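Local coordinates for protein hypothetical bacterial 6-phosphogluconolactonase (PDB 3SCY) that probably hydrolyses 6-phosphogluconolactone to 6-phosphogluconate, as a putative bacterial lactonase built as a seven-bladed beta-propeller, at residues Y21-S26 with V351-C356; E48-S53 with N68-D73; P52-P57 with P102-T107; Q74-A79 with T94-G99; A115-G120 with H156-R161. All coordinates share one frame; numbering follows the deposited sequence. Where two conformers were deposited one is given.

Interaction 1 of 5, residues Y21-S26 with V351-C356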
# COMPACT_ATOMS: atom_id res chain seq x y z
N TYR A 21 12.07 5.43 -5.76
CA TYR A 21 13.33 4.69 -5.80
C TYR A 21 14.40 5.73 -6.05
O TYR A 21 14.19 6.67 -6.83
CB TYR A 21 13.32 3.60 -6.87
CG TYR A 21 12.55 2.38 -6.43
CD1 TYR A 21 13.00 1.58 -5.38
CD2 TYR A 21 11.34 2.05 -7.03
CE1 TYR A 21 12.29 0.45 -4.99
CE2 TYR A 21 10.63 0.92 -6.65
CZ TYR A 21 11.09 0.13 -5.61
OH TYR A 21 10.36 -0.97 -5.22
N THR A 22 15.55 5.61 -5.36
CA THR A 22 16.59 6.63 -5.44
C THR A 22 17.81 6.20 -6.29
O THR A 22 18.84 6.85 -6.16
CB THR A 22 17.01 7.03 -4.02
OG1 THR A 22 17.36 5.86 -3.26
CG2 THR A 22 15.90 7.77 -3.28
N SER A 23 17.67 5.19 -7.19
CA SER A 23 18.76 4.74 -8.09
C SER A 23 19.09 5.81 -9.13
O SER A 23 20.17 5.75 -9.74
CB SER A 23 18.41 3.43 -8.80
OG SER A 23 17.08 3.43 -9.32
N GLY A 24 18.18 6.75 -9.34
CA GLY A 24 18.36 7.85 -10.28
C GLY A 24 18.61 9.16 -9.57
O GLY A 24 19.43 9.22 -8.65
N ASN A 25 17.86 10.21 -9.95
CA ASN A 25 17.99 11.58 -9.43
C ASN A 25 17.12 11.87 -8.22
O ASN A 25 17.23 12.97 -7.66
CB ASN A 25 17.66 12.60 -10.53
CG ASN A 25 18.68 12.72 -11.62
OD1 ASN A 25 19.90 12.63 -11.39
ND2 ASN A 25 18.21 12.96 -12.83
N SER A 26 16.24 10.94 -7.80
CA SER A 26 15.39 11.21 -6.64
C SER A 26 16.19 11.31 -5.34
O SER A 26 17.07 10.48 -5.11
CB SER A 26 14.35 10.12 -6.46
OG SER A 26 13.66 10.30 -5.23
N VAL A 351 8.25 13.97 -10.78
CA VAL A 351 8.96 13.31 -9.66
C VAL A 351 9.76 12.16 -10.26
O VAL A 351 9.19 11.43 -11.06
CB VAL A 351 8.02 12.77 -8.52
CG1 VAL A 351 8.83 12.20 -7.36
CG2 VAL A 351 7.05 13.82 -8.01
N ASP A 352 11.02 11.94 -9.86
CA ASP A 352 11.75 10.79 -10.40
C ASP A 352 11.33 9.52 -9.67
O ASP A 352 11.32 9.48 -8.43
CB ASP A 352 13.28 10.96 -10.35
CG ASP A 352 14.03 10.14 -11.41
OD1 ASP A 352 13.81 10.38 -12.62
OD2 ASP A 352 14.86 9.28 -11.03
N LYS A 353 10.94 8.49 -10.45
CA LYS A 353 10.59 7.14 -9.98
C LYS A 353 9.60 7.15 -8.80
O LYS A 353 9.88 6.51 -7.77
CB LYS A 353 11.86 6.35 -9.63
CG LYS A 353 12.82 6.24 -10.81
CD LYS A 353 13.93 5.24 -10.58
CE LYS A 353 14.82 5.14 -11.80
NZ LYS A 353 15.48 6.42 -12.13
N PRO A 354 8.43 7.84 -8.92
CA PRO A 354 7.46 7.82 -7.82
C PRO A 354 6.80 6.47 -7.72
O PRO A 354 6.39 5.91 -8.77
CB PRO A 354 6.45 8.91 -8.20
CG PRO A 354 6.47 8.90 -9.74
CD PRO A 354 7.93 8.62 -10.08
N VAL A 355 6.71 5.93 -6.49
CA VAL A 355 6.12 4.59 -6.30
C VAL A 355 5.21 4.50 -5.07
O VAL A 355 4.74 3.41 -4.77
CB VAL A 355 7.23 3.48 -6.24
CG1 VAL A 355 7.93 3.30 -7.60
CG2 VAL A 355 8.27 3.75 -5.15
N CYS A 356 4.96 5.60 -4.33
CA CYS A 356 4.06 5.51 -3.19
C CYS A 356 3.46 6.86 -2.94
O CYS A 356 4.21 7.81 -2.80
CB CYS A 356 4.77 4.99 -1.95
SG CYS A 356 3.64 4.76 -0.54
O HOH W 1 15.67 8.03 -8.63
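Y21, K353 and D352 carry most of this contact between the turn 21-26 and residues 351-356, which run into and begin strand 354-360. The backbone of Y21 hydrogen-bonds to K353, N to O at 3.2 Å. Beyond CB the tyrosine ring lies across V355 at about a right angle, with CD2 3.7 Å from V355 CG1, while its OH reaches on to E69. K353 runs over the turn, its CD and CE beside S23 OG and its CB against Y21 O. Bending at the last torsion (chi4 61°) brings NZ back to D352, where it makes a salt bridge with OD2 at 3.1 Å, on the syn side but 30° out of the carboxylate plane.

D352 OD2 also accepts a weak bond of 3.3 Å from N25 N. A water links the carboxylate to three backbone atoms of 21-26, donating to D352 OD2 and Y21 O and accepting from G24 N and S26 N.

Strand 354-360 lies antiparallel to 13-20, with a classic beta bulge where V355 and C356 face G19, and completes the sheet of strands 41-48, 28-35 and 13-20: the C-terminal strand closes the blade that the N-terminal strands begin, the velcro closure known from beta-propellers.

Interaction 2 of 5, residues E48-S53 with N68-D73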
# COMPACT_ATOMS: atom_id res chain seq x y z
N GLU A 48 16.05 13.55 2.16
CA GLU A 48 17.06 12.63 1.64
C GLU A 48 16.95 11.33 2.42
O GLU A 48 17.21 11.30 3.63
CB GLU A 48 18.47 13.23 1.71
CG GLU A 48 18.68 14.27 0.64
CD GLU A 48 20.09 14.45 0.10
OE1 GLU A 48 20.94 13.56 0.31
OE2 GLU A 48 20.32 15.48 -0.56
N VAL A 49 16.48 10.29 1.73
CA VAL A 49 16.20 8.95 2.26
C VAL A 49 16.46 7.94 1.15
O VAL A 49 15.98 8.18 0.06
CB VAL A 49 14.74 8.79 2.78
CG1 VAL A 49 14.63 7.59 3.72
CG2 VAL A 49 14.20 10.05 3.45
N ALA A 50 17.14 6.84 1.43
CA ALA A 50 17.41 5.84 0.40
C ALA A 50 16.25 4.88 0.19
O ALA A 50 15.71 4.34 1.16
CB ALA A 50 18.66 5.08 0.76
N ASN A 51 15.84 4.70 -1.10
CA ASN A 51 14.76 3.81 -1.54
C ASN A 51 13.55 3.77 -0.58
O ASN A 51 13.14 2.69 -0.13
CB ASN A 51 15.26 2.39 -1.79
CG ASN A 51 16.07 2.29 -3.04
OD1 ASN A 51 15.97 3.11 -3.94
ND2 ASN A 51 17.03 1.38 -3.02
N PRO A 52 12.93 4.94 -0.31
CA PRO A 52 11.70 4.95 0.50
C PRO A 52 10.49 4.57 -0.39
O PRO A 52 9.65 5.42 -0.74
CB PRO A 52 11.64 6.40 0.99
CG PRO A 52 12.23 7.19 -0.14
CD PRO A 52 13.28 6.31 -0.78
N SER A 53 10.46 3.29 -0.83
CA SER A 53 9.47 2.88 -1.83
C SER A 53 8.04 2.73 -1.28
O SER A 53 7.09 2.61 -2.05
CB SER A 53 9.90 1.59 -2.51
OG SER A 53 9.89 0.56 -1.54
N ASN A 68 13.24 1.32 3.75
CA ASN A 68 14.47 1.59 3.00
C ASN A 68 14.66 0.28 2.26
O ASN A 68 15.13 -0.70 2.86
CB ASN A 68 15.64 1.99 3.91
CG ASN A 68 15.34 3.24 4.70
OD1 ASN A 68 15.35 4.36 4.17
ND2 ASN A 68 14.99 3.08 5.97
N GLU A 69 14.19 0.22 1.01
CA GLU A 69 14.14 -1.04 0.28
C GLU A 69 15.47 -1.40 -0.36
O GLU A 69 15.80 -0.94 -1.45
CB GLU A 69 13.00 -1.04 -0.75
CG GLU A 69 12.73 -2.43 -1.29
CD GLU A 69 11.79 -2.52 -2.47
OE1 GLU A 69 11.09 -1.53 -2.77
OE2 GLU A 69 11.73 -3.61 -3.08
N PHE A 70 16.21 -2.25 0.36
CA PHE A 70 17.50 -2.77 -0.03
C PHE A 70 17.53 -4.27 0.12
O PHE A 70 16.88 -4.80 1.03
CB PHE A 70 18.61 -2.13 0.80
CG PHE A 70 18.84 -0.71 0.36
CD1 PHE A 70 19.61 -0.44 -0.77
CD2 PHE A 70 18.26 0.35 1.04
CE1 PHE A 70 19.81 0.87 -1.19
CE2 PHE A 70 18.42 1.66 0.59
CZ PHE A 70 19.22 1.91 -0.51
N SER A 71 18.28 -4.93 -0.81
CA SER A 71 18.41 -6.38 -0.99
C SER A 71 19.33 -7.04 0.02
O SER A 71 19.29 -8.26 0.15
CB SER A 71 18.93 -6.68 -2.40
OG SER A 71 18.02 -6.21 -3.39
N LYS A 72 20.18 -6.26 0.70
CA LYS A 72 21.11 -6.80 1.69
C LYS A 72 20.93 -6.09 3.04
O LYS A 72 19.81 -5.73 3.39
CB LYS A 72 22.57 -6.73 1.18
N ASP A 73 22.05 -5.91 3.80
CA ASP A 73 22.15 -5.35 5.16
C ASP A 73 21.62 -3.92 5.35
O ASP A 73 21.44 -3.51 6.50
CB ASP A 73 23.62 -5.39 5.62
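N51 meets both E69 and F70 and has the largest share of the contact. Its backbone O accepts a nearly straight bond from E69 N at 2.9 Å (174° at the hydrogen), while its side chain answers with a bent one, ND2 donating to E69 O at 3.1 Å with the acceptor tilted out of the amide plane. The same ND2 lies over one face of the F70 ring, towards the rim, 3.4 Å from CE1, with the amide plane turned 34° from the ring. CG of N51 lies anti to the carbonyl carbon (chi1 -73°), on the side of E69 and F70. A50 comes to the ring from another direction: CB lies at the edge, in its plane, 3.4 Å from F70 CE2.

Further along, the S53 hydroxyl donates to E69 OE1 at 2.7 Å, meeting the carboxylate on its anti side. The glutamate is extended beyond CG, which carries its carboxylate alongside S53. Y21 OH bonds to the same OE1, so two hydroxyls hold that oxygen and probably fix the rotation of the carboxylate. N51 is positioned in turn by T22 OG1, which bonds to its backbone N, and P52 forms the centre of an inverse gamma turn between N51 and S53.

An unidentified molecule, probably from the crystallisation liquor, lies about 3 Å from the E69 side chain (nearest atoms) and may mark a pocket. Segment 48-53 leads from strand 41-48 to strand 55-57, and the loop 68-73 leads on to strand 76-83; the link between two blades of this beta-propeller here meets a loop of the second blade.

Interaction 3 of 5, residues P52-P57 with P102-T107; sequences PSYLIP and PCYLTT
Strands 55-57 and 102-107 run nearly parallel, at 18° with axes 6.9 Å apart at closest, and no direct hydrogen bond joins the two segments. They are the first strands of two successive four-stranded sheets, the innermost strands of adjoining blades in this seven-bladed beta-propeller, and side chains fill the space between them.

Y54 and Y104 lie side by side, pointing the same way, in an offset stack with ring centroids 4.3 Å apart and planes at 23°. Y104 CD2 sits over one face of the Y54 ring, and Y54 CE2 over a face of the other. Y104 CG lies anti to its backbone N (chi1 -159°), on the side from which the ring can reach Y54. Towards the backbone, Y54 CB packs on C103 O at 3.4 Å, while L105 CD2 comes to the edge of the Y54 ring, in plane, 3.7 Å from CD2. The hydroxyl of Y54 bonds beyond the pair to K358 NZ, and H215 meets the Y104 ring edge-to-face.

Farther along the strands, I56 wedges between L105 and T107: CG1 lies 3.8 Å from L105 CG, and CG2 rests on L105 O. Its CD1 reaches T107 CG2 at 3.7 Å. At the other end of the contact a water bridges the segments, 2.9 Å from S53 OG, which also bonds to E69, and 2.8 Å from C103 O.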
# COMPACT_ATOMS: atom_id res chain seq x y z
N PRO A 52 12.93 4.94 -0.31
CA PRO A 52 11.70 4.95 0.50
C PRO A 52 10.49 4.57 -0.39
O PRO A 52 9.65 5.42 -0.74
CB PRO A 52 11.64 6.40 0.99
CG PRO A 52 12.23 7.19 -0.14
CD PRO A 52 13.28 6.31 -0.78
N SER A 53 10.46 3.29 -0.83
CA SER A 53 9.47 2.88 -1.83
C SER A 53 8.04 2.73 -1.28
O SER A 53 7.09 2.61 -2.05
CB SER A 53 9.90 1.59 -2.51
OG SER A 53 9.89 0.56 -1.54
N TYR A 54 7.91 2.71 0.03
CA TYR A 54 6.62 2.68 0.69
C TYR A 54 6.76 3.44 1.97
O TYR A 54 7.78 3.35 2.66
CB TYR A 54 6.10 1.23 0.94
CG TYR A 54 4.59 1.16 0.86
CD1 TYR A 54 3.95 1.02 -0.37
CD2 TYR A 54 3.81 1.37 1.99
CE1 TYR A 54 2.56 1.11 -0.47
CE2 TYR A 54 2.41 1.44 1.90
CZ TYR A 54 1.80 1.31 0.66
OH TYR A 54 0.43 1.38 0.51
N LEU A 55 5.73 4.19 2.30
CA LEU A 55 5.72 4.97 3.52
C LEU A 55 4.29 5.14 4.01
O LEU A 55 3.33 4.98 3.25
CB LEU A 55 6.39 6.35 3.32
CG LEU A 55 5.94 7.20 2.12
CD1 LEU A 55 4.64 7.91 2.40
CD2 LEU A 55 6.96 8.28 1.82
N ILE A 56 4.18 5.48 5.28
CA ILE A 56 2.89 5.73 5.90
C ILE A 56 2.98 6.82 6.90
O ILE A 56 3.96 6.91 7.63
CB ILE A 56 2.34 4.42 6.60
CG1 ILE A 56 3.29 3.84 7.67
CG2 ILE A 56 1.84 3.37 5.58
CD1 ILE A 56 2.55 2.90 8.63
N PRO A 57 1.91 7.62 7.02
CA PRO A 57 1.86 8.56 8.14
C PRO A 57 1.29 7.86 9.37
O PRO A 57 0.53 6.87 9.22
CB PRO A 57 0.87 9.62 7.65
CG PRO A 57 -0.08 8.84 6.72
CD PRO A 57 0.69 7.66 6.17
N PRO A 102 12.22 -4.65 2.28
CA PRO A 102 10.94 -4.24 2.91
C PRO A 102 10.21 -3.38 1.90
O PRO A 102 10.81 -2.48 1.32
CB PRO A 102 11.39 -3.51 4.18
CG PRO A 102 12.79 -2.99 3.83
CD PRO A 102 13.39 -4.09 3.01
N CYS A 103 8.93 -3.72 1.60
CA CYS A 103 8.25 -3.05 0.48
C CYS A 103 6.86 -2.56 0.84
O CYS A 103 6.15 -2.02 -0.02
CB CYS A 103 8.17 -4.01 -0.70
SG CYS A 103 7.15 -5.48 -0.37
N TYR A 104 6.46 -2.73 2.09
CA TYR A 104 5.15 -2.32 2.60
C TYR A 104 5.26 -2.19 4.09
O TYR A 104 6.02 -2.95 4.70
CB TYR A 104 4.06 -3.36 2.26
CG TYR A 104 2.65 -2.79 2.30
CD1 TYR A 104 1.92 -2.74 3.49
CD2 TYR A 104 2.01 -2.41 1.13
CE1 TYR A 104 0.61 -2.25 3.52
CE2 TYR A 104 0.69 -1.95 1.14
CZ TYR A 104 -0.00 -1.85 2.34
OH TYR A 104 -1.31 -1.44 2.33
N LEU A 105 4.47 -1.32 4.70
CA LEU A 105 4.47 -1.28 6.16
C LEU A 105 3.11 -0.82 6.67
O LEU A 105 2.32 -0.20 5.93
CB LEU A 105 5.67 -0.48 6.75
CG LEU A 105 5.66 1.05 6.72
CD1 LEU A 105 6.96 1.58 7.31
CD2 LEU A 105 5.51 1.63 5.31
N THR A 106 2.78 -1.22 7.91
CA THR A 106 1.52 -0.80 8.53
C THR A 106 1.78 -0.50 10.00
O THR A 106 2.87 -0.79 10.49
CB THR A 106 0.39 -1.82 8.32
OG1 THR A 106 -0.84 -1.13 8.60
CG2 THR A 106 0.53 -3.06 9.21
N THR A 107 0.83 0.13 10.68
CA THR A 107 0.98 0.47 12.08
C THR A 107 -0.34 0.35 12.80
O THR A 107 -1.41 0.52 12.19
CB THR A 107 1.53 1.92 12.23
OG1 THR A 107 1.84 2.18 13.62
CG2 THR A 107 0.52 3.01 11.76
O HOH W 2 7.36 -0.67 -2.12

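Interaction 4 of 5, residues Q74-A79 with T94-G99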
# COMPACT_ATOMS: atom_id res chain seq x y z
N GLN A 74 21.37 -3.16 4.27
CA GLN A 74 20.86 -1.80 4.38
C GLN A 74 19.32 -1.79 4.53
O GLN A 74 18.74 -0.71 4.66
CB GLN A 74 21.26 -0.96 3.15
CG GLN A 74 22.76 -0.69 3.00
CD GLN A 74 23.04 0.00 1.68
OE1 GLN A 74 22.88 -0.57 0.59
NE2 GLN A 74 23.45 1.26 1.75
N ALA A 75 18.67 -2.97 4.46
CA ALA A 75 17.20 -3.05 4.59
C ALA A 75 16.76 -2.53 5.95
O ALA A 75 17.24 -2.98 6.99
CB ALA A 75 16.73 -4.48 4.39
N ALA A 76 15.86 -1.52 5.96
CA ALA A 76 15.52 -0.86 7.19
C ALA A 76 14.19 -0.13 7.12
O ALA A 76 13.51 -0.15 6.09
CB ALA A 76 16.63 0.16 7.52
N VAL A 77 13.82 0.50 8.25
CA VAL A 77 12.68 1.41 8.37
C VAL A 77 13.19 2.69 8.97
O VAL A 77 13.98 2.65 9.91
CB VAL A 77 11.50 0.82 9.17
CG1 VAL A 77 10.38 1.85 9.34
CG2 VAL A 77 10.97 -0.42 8.47
N SER A 78 12.74 3.83 8.42
CA SER A 78 13.10 5.15 8.93
C SER A 78 11.88 5.78 9.56
O SER A 78 10.79 5.66 8.99
CB SER A 78 13.61 6.03 7.80
OG SER A 78 14.77 5.47 7.19
N ALA A 79 12.05 6.46 10.69
CA ALA A 79 10.99 7.17 11.39
C ALA A 79 11.27 8.64 11.34
O ALA A 79 12.40 9.06 11.64
CB ALA A 79 10.93 6.70 12.84
N THR A 94 16.52 5.18 12.47
CA THR A 94 16.38 4.08 11.52
C THR A 94 16.64 2.78 12.27
O THR A 94 17.44 2.77 13.22
CB THR A 94 17.37 4.29 10.34
OG1 THR A 94 17.29 5.64 9.87
CG2 THR A 94 17.15 3.33 9.19
N GLN A 95 15.98 1.69 11.85
CA GLN A 95 16.21 0.38 12.44
C GLN A 95 16.22 -0.65 11.33
O GLN A 95 15.41 -0.55 10.41
CB GLN A 95 15.18 0.01 13.53
CG GLN A 95 15.13 0.95 14.74
CD GLN A 95 16.26 0.76 15.73
OE1 GLN A 95 17.23 0.02 15.50
NE2 GLN A 95 16.17 1.46 16.85
N LYS A 96 17.06 -1.67 11.44
CA LYS A 96 17.19 -2.71 10.42
C LYS A 96 16.03 -3.71 10.49
O LYS A 96 15.58 -4.06 11.58
CB LYS A 96 18.55 -3.43 10.59
CG LYS A 96 19.76 -2.50 10.48
CD LYS A 96 19.95 -1.88 9.07
CE LYS A 96 21.31 -1.22 8.89
NZ LYS A 96 21.43 0.05 9.65
N THR A 97 15.55 -4.15 9.32
CA THR A 97 14.45 -5.11 9.28
C THR A 97 14.93 -6.53 9.47
O THR A 97 14.12 -7.38 9.79
CB THR A 97 13.73 -5.03 7.94
OG1 THR A 97 14.67 -5.21 6.88
CG2 THR A 97 13.00 -3.74 7.76
N MSE A 98 16.21 -6.81 9.10
CA MSE A 98 16.79 -8.15 9.14
C MSE A 98 15.97 -9.08 8.21
O MSE A 98 15.82 -10.28 8.44
CB MSE A 98 16.92 -8.67 10.56
CG MSE A 98 18.10 -7.98 11.28
SE MSE A 98 17.96 -8.10 13.16
CE MSE A 98 16.48 -6.96 13.43
N GLY A 99 15.50 -8.48 7.12
CA GLY A 99 14.71 -9.12 6.08
C GLY A 99 14.81 -8.24 4.86
O GLY A 99 14.47 -7.06 4.92
O HOH W 3 18.34 -5.41 7.69
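Three backbone hydrogen bonds join A75 and V77 to Q95 and T97. V77 and Q95 form a hydrogen-bonded antiparallel pair, with V77 N to Q95 O and Q95 N to V77 O both 2.9 Å. The third, T97 N to A75 O at 3.1 Å, approaches from above the carbonyl plane, 43° out of it. A water also donates to A75 O, at 2.8 Å, and accepts from the backbone N of M98, a selenomethionine.

T97 has OG1 between its backbone N and carbonyl carbon (chi1 55°), where it donates to G99 O and lies 3.3 Å from A75 CB. The backbone bonds pair the two strands of the hairpin 76-83 and 88-96, the outer strands of one propeller blade, near its open end; the axes of 76-79 and 94-96 are 163° apart.

Flanking the central pair, A76 with K96 and S78 with T94 are non-hydrogen-bonded pairs. A76 CB sits 3.2 Å from Q95 O, and K96 CD lies against A75 O. On the face that carries V77 and Q95, V77 also meets T97 of the following loop, their side chains crossing at about a right angle, CG2 to CG2 at 4.0 Å, beside L105 and T114 of the next blade.

Interaction 5 of 5, residues A115-G120 with H156-R161; sequences ANYSGG and HLHCVR
H156 and Y117 are joined by a hydrogen bond and a ring stack at once. The bond runs from ND1 of H156 to Y117 O at 2.8 Å; the oxygen lies close to the plane of the imidazole, although the donor stands above the plane of the carbonyl. This bond helps to set the rotation of the imidazole.

Aromatic contacts centre on Y117, whose CG is anti to the backbone N (chi1 -175°). H156 covers one face of the ring in an offset stack, centroids 4.4 Å apart and planes at 17°, and H156 CB adds a CH-pi contact. Y117 turns its edge to the face of H158 in an offset edge-to-face pair, planes at 75°, with H158 CD2 3.6 Å from Y117 CD1. R151 holds the Y117 hydroxyl, and an unidentified bound molecule hydrogen-bonds H158 NE2, so the cluster may border a pocket.

The two segments belong to successive propeller blades: 115-120 holds the end of the second strand of one and the turn after it, and 157-161 begins the innermost strand of the next. Van der Waals contacts join them. A115 CB lies 3.5 Å from both L157 O and C159 N, the latter buried with no partner in the model.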
# COMPACT_ATOMS: atom_id res chain seq x y z
N ALA A 115 6.53 -5.78 5.41
CA ALA A 115 6.51 -6.93 4.52
C ALA A 115 7.85 -6.96 3.81
O ALA A 115 8.15 -6.04 3.04
CB ALA A 115 5.36 -6.82 3.53
N ASN A 116 8.66 -8.00 4.06
CA ASN A 116 9.99 -8.07 3.47
C ASN A 116 9.93 -8.99 2.27
O ASN A 116 9.79 -10.21 2.41
CB ASN A 116 11.04 -8.52 4.50
CG ASN A 116 10.96 -7.74 5.78
OD1 ASN A 116 10.69 -6.53 5.79
ND2 ASN A 116 11.11 -8.44 6.89
N TYR A 117 9.99 -8.37 1.08
CA TYR A 117 9.81 -9.09 -0.18
C TYR A 117 10.86 -10.16 -0.41
O TYR A 117 10.53 -11.30 -0.76
CB TYR A 117 9.80 -8.10 -1.36
CG TYR A 117 9.50 -8.76 -2.69
CD1 TYR A 117 8.19 -8.97 -3.11
CD2 TYR A 117 10.53 -9.27 -3.48
CE1 TYR A 117 7.91 -9.60 -4.31
CE2 TYR A 117 10.26 -9.91 -4.69
CZ TYR A 117 8.94 -10.06 -5.10
OH TYR A 117 8.66 -10.68 -6.29
N SER A 118 12.12 -9.79 -0.29
CA SER A 118 13.19 -10.74 -0.60
C SER A 118 13.58 -11.58 0.62
O SER A 118 14.08 -12.69 0.45
CB SER A 118 14.39 -10.01 -1.18
OG SER A 118 14.00 -9.43 -2.42
N GLY A 119 13.30 -11.08 1.81
CA GLY A 119 13.53 -11.82 3.04
C GLY A 119 12.47 -12.88 3.24
O GLY A 119 12.68 -13.80 4.03
N GLY A 120 11.30 -12.73 2.58
CA GLY A 120 10.16 -13.65 2.72
C GLY A 120 9.79 -13.74 4.19
O GLY A 120 9.74 -14.83 4.77
N HIS A 156 7.55 -14.37 -0.70
CA HIS A 156 7.80 -12.97 -1.01
C HIS A 156 6.69 -12.20 -0.36
O HIS A 156 5.55 -12.25 -0.82
CB HIS A 156 7.85 -12.74 -2.53
CG HIS A 156 9.04 -13.36 -3.23
ND1 HIS A 156 10.33 -12.96 -2.95
CD2 HIS A 156 9.08 -14.29 -4.21
CE1 HIS A 156 11.12 -13.68 -3.74
NE2 HIS A 156 10.41 -14.50 -4.51
N LEU A 157 6.98 -11.54 0.75
CA LEU A 157 5.94 -10.85 1.51
C LEU A 157 5.75 -9.45 0.96
O LEU A 157 6.71 -8.70 0.84
CB LEU A 157 6.31 -10.89 3.00
CG LEU A 157 5.83 -12.14 3.78
CD1 LEU A 157 4.35 -12.03 4.09
CD2 LEU A 157 6.15 -13.47 3.03
N HIS A 158 4.51 -9.12 0.57
CA HIS A 158 4.26 -7.88 -0.16
C HIS A 158 3.26 -6.94 0.45
O HIS A 158 3.13 -5.81 -0.05
CB HIS A 158 3.77 -8.21 -1.59
CG HIS A 158 4.38 -7.33 -2.64
ND1 HIS A 158 4.41 -5.95 -2.50
CD2 HIS A 158 4.95 -7.67 -3.82
CE1 HIS A 158 5.05 -5.50 -3.57
NE2 HIS A 158 5.36 -6.49 -4.40
N CYS A 159 2.57 -7.36 1.52
CA CYS A 159 1.56 -6.54 2.14
C CYS A 159 1.32 -7.03 3.54
O CYS A 159 1.42 -8.23 3.78
CB CYS A 159 0.27 -6.57 1.32
SG CYS A 159 -0.95 -5.31 1.79
N VAL A 160 1.08 -6.11 4.47
CA VAL A 160 0.70 -6.40 5.83
C VAL A 160 -0.45 -5.47 6.18
O VAL A 160 -0.33 -4.25 6.02
CB VAL A 160 1.85 -6.33 6.87
CG1 VAL A 160 2.74 -7.57 6.79
CG2 VAL A 160 2.69 -5.05 6.71
N ARG A 161 -1.60 -6.04 6.56
CA ARG A 161 -2.79 -5.25 6.90
C ARG A 161 -3.39 -5.66 8.22
O ARG A 161 -3.56 -6.84 8.48
CB ARG A 161 -3.90 -5.40 5.86
CG ARG A 161 -3.55 -5.02 4.42
CD ARG A 161 -3.01 -3.57 4.26
NE ARG A 161 -3.76 -2.57 5.02
CZ ARG A 161 -4.90 -2.01 4.62
NH1 ARG A 161 -5.44 -2.35 3.45
NH2 ARG A 161 -5.52 -1.12 5.38

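Overall arrangement
Interaction 1 closes the longest loop: the turn after strand 13-20 meets residues that arrive 325 positions later, joining the two ends of the chain in one blade, and the other four all fall within that span. Interactions 2 and 3 start from the same stretch, sharing P52 and S53; interaction 2 reaches the loop after strand 63-68, and interaction 3 the first strand of the following blade. Interaction 4, a hairpin contact, falls within the span of interaction 3 and follows interaction 2. Interaction 5 comes last in series, tying that following blade to the next one. Interactions 1, 2 and 3 touch one another, whereas 1 and 5 stay about 7 Å apart at their nearest atoms.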